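DUF2235 domain-containing protein (Pseudomonas aeruginosa, PDB 4O5P) is a type VI secretion effector of the Tle1 family that probably hydrolyses membrane phospholipids with an alpha/beta-hydrolase-type catalytic domain. Local coordinates at residues D618-G630 and P677-F689. Sequence-based numbering, arbitrary orientation.
Sequences DEAEEYSQIHRDG and PFTDYFRYRLVHF
An aromatic cluster of Tyr623, Phe678 and Phe682, flanked by a salt-bridge network, holds residues 678-684 against helix 616-637 in the C-terminal region of this Tle1-like effector. Tyr623 CD2 lies over the centre of one face of the Phe678 ring, 3.6 Å above its plane, with the two ring planes at 41°. The same CD2 lies 3.6 Å from Phe682 CB, so the tyrosine is wedged between both phenylalanines; its hydroxyl is hydrogen-bonded to the backbone carbonyl of Asp585. Ile626 spreads its branches between two rings: CG2 packs on Phe682 CD2, whereas CD1 sits over one face of Tyr684 in a CH-pi contact, 3.8 Å from the ring centroid. With CG1 anti to the carbonyl carbon (chi1 -71°), the isoleucine directs this arm at Tyr684.

One turn before Tyr623, the extended Glu619 side chain runs past Phe678 to Arg683. Arg683 NE and NH2 grip the single oxygen OE2 of Glu619 side-on, NE at 2.9 Å, with that oxygen in the guanidinium plane. Asp680, in the 3-10 segment 680-681, completes the network by pairing its OD1 with Arg683 NH1, and Arg722 pairs with the other Glu619 oxygen. Glu622 accepts the backbone N-H of Tyr684 on OE1 (2.9 Å), the donor standing well above the carboxylate plane, and Lys695 adds a salt bridge to this oxygen. Water bridges the helix carbonyl of Glu619 to Phe682 O, while a second water accepts a hydrogen bond from Tyr684 OH and donates one to Asp629 OD2, which also pairs with Arg474.

Helix 571-587 touches Phe678 and Phe682, helix 469-487 packs against Ile626, and beyond Tyr684 the chain leads into strand 687-689, which lies between strands 346-353 and 692-693.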
# COMPACT_ATOMS: atom_id res chain seq x y z
N ASP A 618 -26.11 -5.99 4.74
CA ASP A 618 -24.84 -6.70 4.95
C ASP A 618 -24.03 -6.13 6.11
O ASP A 618 -23.36 -6.86 6.83
CB ASP A 618 -23.96 -6.68 3.69
CG ASP A 618 -24.63 -7.31 2.47
OD1 ASP A 618 -25.71 -7.93 2.60
OD2 ASP A 618 -24.06 -7.20 1.37
N GLU A 619 -24.08 -4.81 6.27
CA GLU A 619 -23.40 -4.12 7.36
C GLU A 619 -23.99 -4.55 8.71
O GLU A 619 -23.26 -4.78 9.70
CB GLU A 619 -23.57 -2.59 7.17
CG GLU A 619 -22.68 -1.76 8.05
CD GLU A 619 -22.76 -0.28 7.76
OE1 GLU A 619 -23.68 0.14 7.02
OE2 GLU A 619 -21.92 0.48 8.29
N ALA A 620 -25.32 -4.65 8.74
CA ALA A 620 -26.02 -5.13 9.93
C ALA A 620 -25.59 -6.57 10.24
O ALA A 620 -25.25 -6.90 11.37
CB ALA A 620 -27.55 -5.05 9.75
N GLU A 621 -25.57 -7.42 9.22
CA GLU A 621 -25.22 -8.81 9.50
C GLU A 621 -23.75 -8.95 9.91
O GLU A 621 -23.44 -9.77 10.77
CB GLU A 621 -25.61 -9.75 8.36
CG GLU A 621 -24.70 -10.97 8.15
CD GLU A 621 -24.68 -11.98 9.30
OE1 GLU A 621 -25.37 -11.78 10.33
OE2 GLU A 621 -23.96 -12.99 9.17
N GLU A 622 -22.86 -8.14 9.33
CA GLU A 622 -21.46 -8.19 9.71
C GLU A 622 -21.34 -7.82 11.18
O GLU A 622 -20.63 -8.49 11.94
CB GLU A 622 -20.59 -7.26 8.83
CG GLU A 622 -20.35 -7.78 7.40
CD GLU A 622 -19.28 -6.98 6.63
OE1 GLU A 622 -18.64 -6.07 7.19
OE2 GLU A 622 -19.06 -7.29 5.43
N TYR A 623 -22.01 -6.73 11.57
CA TYR A 623 -21.98 -6.29 12.96
C TYR A 623 -22.40 -7.45 13.85
O TYR A 623 -21.74 -7.74 14.85
CB TYR A 623 -22.92 -5.10 13.20
CG TYR A 623 -23.06 -4.74 14.68
CD1 TYR A 623 -23.94 -5.45 15.51
CD2 TYR A 623 -22.35 -3.69 15.23
CE1 TYR A 623 -24.06 -5.15 16.84
CE2 TYR A 623 -22.48 -3.37 16.59
CZ TYR A 623 -23.34 -4.11 17.38
OH TYR A 623 -23.50 -3.82 18.73
N SER A 624 -23.51 -8.09 13.50
CA SER A 624 -24.02 -9.16 14.35
C SER A 624 -23.12 -10.39 14.41
O SER A 624 -22.93 -10.97 15.49
CB SER A 624 -25.46 -9.53 13.96
OG SER A 624 -26.33 -8.43 14.23
N GLN A 625 -22.58 -10.82 13.29
CA GLN A 625 -21.67 -11.97 13.30
C GLN A 625 -20.42 -11.66 14.14
O GLN A 625 -19.97 -12.49 14.92
CB GLN A 625 -21.30 -12.36 11.87
CG GLN A 625 -20.59 -13.71 11.74
CD GLN A 625 -20.47 -14.14 10.29
OE1 GLN A 625 -21.40 -14.73 9.73
NE2 GLN A 625 -19.34 -13.82 9.68
N ILE A 626 -19.88 -10.45 13.98
CA ILE A 626 -18.69 -10.08 14.74
C ILE A 626 -19.01 -10.04 16.24
O ILE A 626 -18.25 -10.54 17.06
CB ILE A 626 -18.12 -8.73 14.26
CG1 ILE A 626 -17.48 -8.90 12.88
CG2 ILE A 626 -17.05 -8.19 15.23
CD1 ILE A 626 -17.15 -7.58 12.18
N HIS A 627 -20.15 -9.45 16.59
CA HIS A 627 -20.56 -9.37 17.98
C HIS A 627 -20.70 -10.77 18.59
O HIS A 627 -20.14 -11.05 19.65
CB HIS A 627 -21.86 -8.59 18.08
CG HIS A 627 -22.10 -7.98 19.42
ND1 HIS A 627 -22.53 -8.71 20.51
CD2 HIS A 627 -21.98 -6.70 19.85
CE1 HIS A 627 -22.68 -7.90 21.54
NE2 HIS A 627 -22.35 -6.67 21.17
N ARG A 628 -21.43 -11.64 17.90
CA ARG A 628 -21.62 -13.03 18.36
C ARG A 628 -20.35 -13.90 18.45
O ARG A 628 -20.08 -14.49 19.52
CB ARG A 628 -22.68 -13.73 17.51
CG ARG A 628 -24.01 -13.01 17.50
CD ARG A 628 -25.10 -13.87 16.88
NE ARG A 628 -25.95 -13.12 15.96
CZ ARG A 628 -26.88 -12.25 16.34
NH1 ARG A 628 -27.06 -12.00 17.63
NH2 ARG A 628 -27.62 -11.62 15.44
N ASP A 629 -19.63 -14.03 17.33
CA ASP A 629 -18.34 -14.76 17.30
C ASP A 629 -17.39 -14.20 18.36
O ASP A 629 -16.79 -14.95 19.13
CB ASP A 629 -17.61 -14.62 15.94
CG ASP A 629 -18.36 -15.22 14.74
OD1 ASP A 629 -19.41 -15.89 14.89
OD2 ASP A 629 -17.87 -15.01 13.61
N GLY A 630 -17.23 -12.88 18.35
CA GLY A 630 -16.41 -12.20 19.34
C GLY A 630 -16.74 -12.54 20.79
O GLY A 630 -15.85 -12.90 21.58
N PRO A 677 -22.86 5.41 12.82
CA PRO A 677 -23.64 4.26 13.29
C PRO A 677 -22.81 3.34 14.18
O PRO A 677 -23.14 3.13 15.34
CB PRO A 677 -24.03 3.52 12.00
CG PRO A 677 -23.14 4.11 10.93
CD PRO A 677 -22.84 5.51 11.35
N PHE A 678 -21.74 2.79 13.62
CA PHE A 678 -20.70 2.17 14.42
C PHE A 678 -19.39 2.16 13.65
O PHE A 678 -19.39 2.41 12.43
CB PHE A 678 -21.11 0.77 14.89
CG PHE A 678 -21.75 -0.08 13.82
CD1 PHE A 678 -21.00 -0.66 12.83
CD2 PHE A 678 -23.11 -0.34 13.86
CE1 PHE A 678 -21.59 -1.45 11.86
CE2 PHE A 678 -23.71 -1.13 12.91
CZ PHE A 678 -22.95 -1.69 11.91
N THR A 679 -18.29 1.91 14.34
CA THR A 679 -16.95 2.07 13.76
C THR A 679 -16.50 0.86 12.96
O THR A 679 -17.21 -0.13 12.89
CB THR A 679 -15.92 2.31 14.86
OG1 THR A 679 -15.84 1.14 15.70
CG2 THR A 679 -16.31 3.52 15.71
N ASP A 680 -15.30 0.95 12.37
CA ASP A 680 -14.77 -0.16 11.58
C ASP A 680 -14.46 -1.42 12.42
O ASP A 680 -14.24 -2.49 11.88
CB ASP A 680 -13.52 0.29 10.80
CG ASP A 680 -13.84 1.31 9.72
OD1 ASP A 680 -15.01 1.30 9.26
OD2 ASP A 680 -12.95 2.11 9.35
N TYR A 681 -14.47 -1.28 13.75
CA TYR A 681 -14.29 -2.44 14.62
C TYR A 681 -15.36 -3.48 14.36
O TYR A 681 -15.16 -4.68 14.59
CB TYR A 681 -14.36 -2.02 16.09
CG TYR A 681 -13.13 -1.33 16.66
CD1 TYR A 681 -11.86 -1.81 16.40
CD2 TYR A 681 -13.25 -0.21 17.47
CE1 TYR A 681 -10.73 -1.19 16.94
CE2 TYR A 681 -12.14 0.41 18.01
CZ TYR A 681 -10.89 -0.08 17.75
OH TYR A 681 -9.78 0.54 18.28
N PHE A 682 -16.52 -3.03 13.90
CA PHE A 682 -17.62 -3.94 13.71
C PHE A 682 -18.01 -4.12 12.26
O PHE A 682 -19.15 -4.44 11.95
CB PHE A 682 -18.80 -3.55 14.60
CG PHE A 682 -18.59 -3.95 16.03
CD1 PHE A 682 -17.95 -3.09 16.92
CD2 PHE A 682 -18.97 -5.22 16.47
CE1 PHE A 682 -17.73 -3.47 18.23
CE2 PHE A 682 -18.76 -5.62 17.78
CZ PHE A 682 -18.14 -4.74 18.68
N ARG A 683 -17.03 -3.96 11.38
CA ARG A 683 -17.15 -4.35 9.97
C ARG A 683 -15.98 -5.24 9.59
O ARG A 683 -14.86 -5.10 10.12
CB ARG A 683 -17.13 -3.12 9.07
CG ARG A 683 -18.36 -2.25 9.16
CD ARG A 683 -18.17 -0.95 8.37
NE ARG A 683 -19.12 0.04 8.85
CZ ARG A 683 -18.81 1.03 9.68
NH1 ARG A 683 -17.56 1.20 10.09
NH2 ARG A 683 -19.77 1.86 10.07
N TYR A 684 -16.20 -6.16 8.66
CA TYR A 684 -15.07 -6.91 8.14
C TYR A 684 -14.31 -6.03 7.17
O TYR A 684 -14.88 -5.12 6.55
CB TYR A 684 -15.51 -8.21 7.46
CG TYR A 684 -16.12 -9.19 8.44
CD1 TYR A 684 -15.40 -9.68 9.51
CD2 TYR A 684 -17.42 -9.63 8.28
CE1 TYR A 684 -15.97 -10.57 10.41
CE2 TYR A 684 -17.99 -10.49 9.15
CZ TYR A 684 -17.27 -10.97 10.20
OH TYR A 684 -17.89 -11.85 11.04
N ARG A 685 -13.00 -6.27 7.07
CA ARG A 685 -12.16 -5.51 6.17
C ARG A 685 -12.58 -5.81 4.74
O ARG A 685 -12.94 -6.95 4.42
CB ARG A 685 -10.70 -5.91 6.39
CG ARG A 685 -9.70 -5.23 5.46
CD ARG A 685 -8.30 -5.79 5.68
NE ARG A 685 -7.30 -4.91 5.08
CZ ARG A 685 -6.02 -5.21 4.94
NH1 ARG A 685 -5.54 -6.38 5.36
NH2 ARG A 685 -5.21 -4.33 4.36
N LEU A 686 -12.56 -4.81 3.87
CA LEU A 686 -12.89 -5.07 2.47
C LEU A 686 -11.69 -5.73 1.80
O LEU A 686 -10.54 -5.29 2.00
CB LEU A 686 -13.28 -3.79 1.73
CG LEU A 686 -13.36 -3.86 0.19
CD1 LEU A 686 -14.44 -4.86 -0.27
CD2 LEU A 686 -13.66 -2.47 -0.34
N VAL A 687 -11.95 -6.78 1.01
CA VAL A 687 -10.91 -7.51 0.31
C VAL A 687 -11.30 -7.68 -1.15
O VAL A 687 -12.42 -8.11 -1.45
CB VAL A 687 -10.67 -8.92 0.91
CG1 VAL A 687 -9.50 -9.62 0.19
CG2 VAL A 687 -10.38 -8.84 2.38
N HIS A 688 -10.40 -7.31 -2.05
CA HIS A 688 -10.59 -7.56 -3.48
C HIS A 688 -9.83 -8.80 -3.91
O HIS A 688 -8.70 -9.01 -3.48
CB HIS A 688 -10.09 -6.37 -4.30
CG HIS A 688 -10.87 -5.11 -4.08
ND1 HIS A 688 -10.63 -4.26 -3.03
CD2 HIS A 688 -11.90 -4.57 -4.77
CE1 HIS A 688 -11.47 -3.25 -3.08
NE2 HIS A 688 -12.26 -3.41 -4.13
N PHE A 689 -10.45 -9.62 -4.75
CA PHE A 689 -9.73 -10.72 -5.38
C PHE A 689 -9.87 -10.46 -6.88
O PHE A 689 -10.82 -10.95 -7.51
CB PHE A 689 -10.31 -12.09 -5.02
CG PHE A 689 -10.60 -12.28 -3.56
CD1 PHE A 689 -11.83 -11.89 -3.03
CD2 PHE A 689 -9.69 -12.90 -2.73
CE1 PHE A 689 -12.11 -12.09 -1.68
CE2 PHE A 689 -9.96 -13.10 -1.38
CZ PHE A 689 -11.17 -12.68 -0.86
O HOH W 1 -20.70 -4.12 9.69
O HOH W 2 -16.38 -12.70 13.01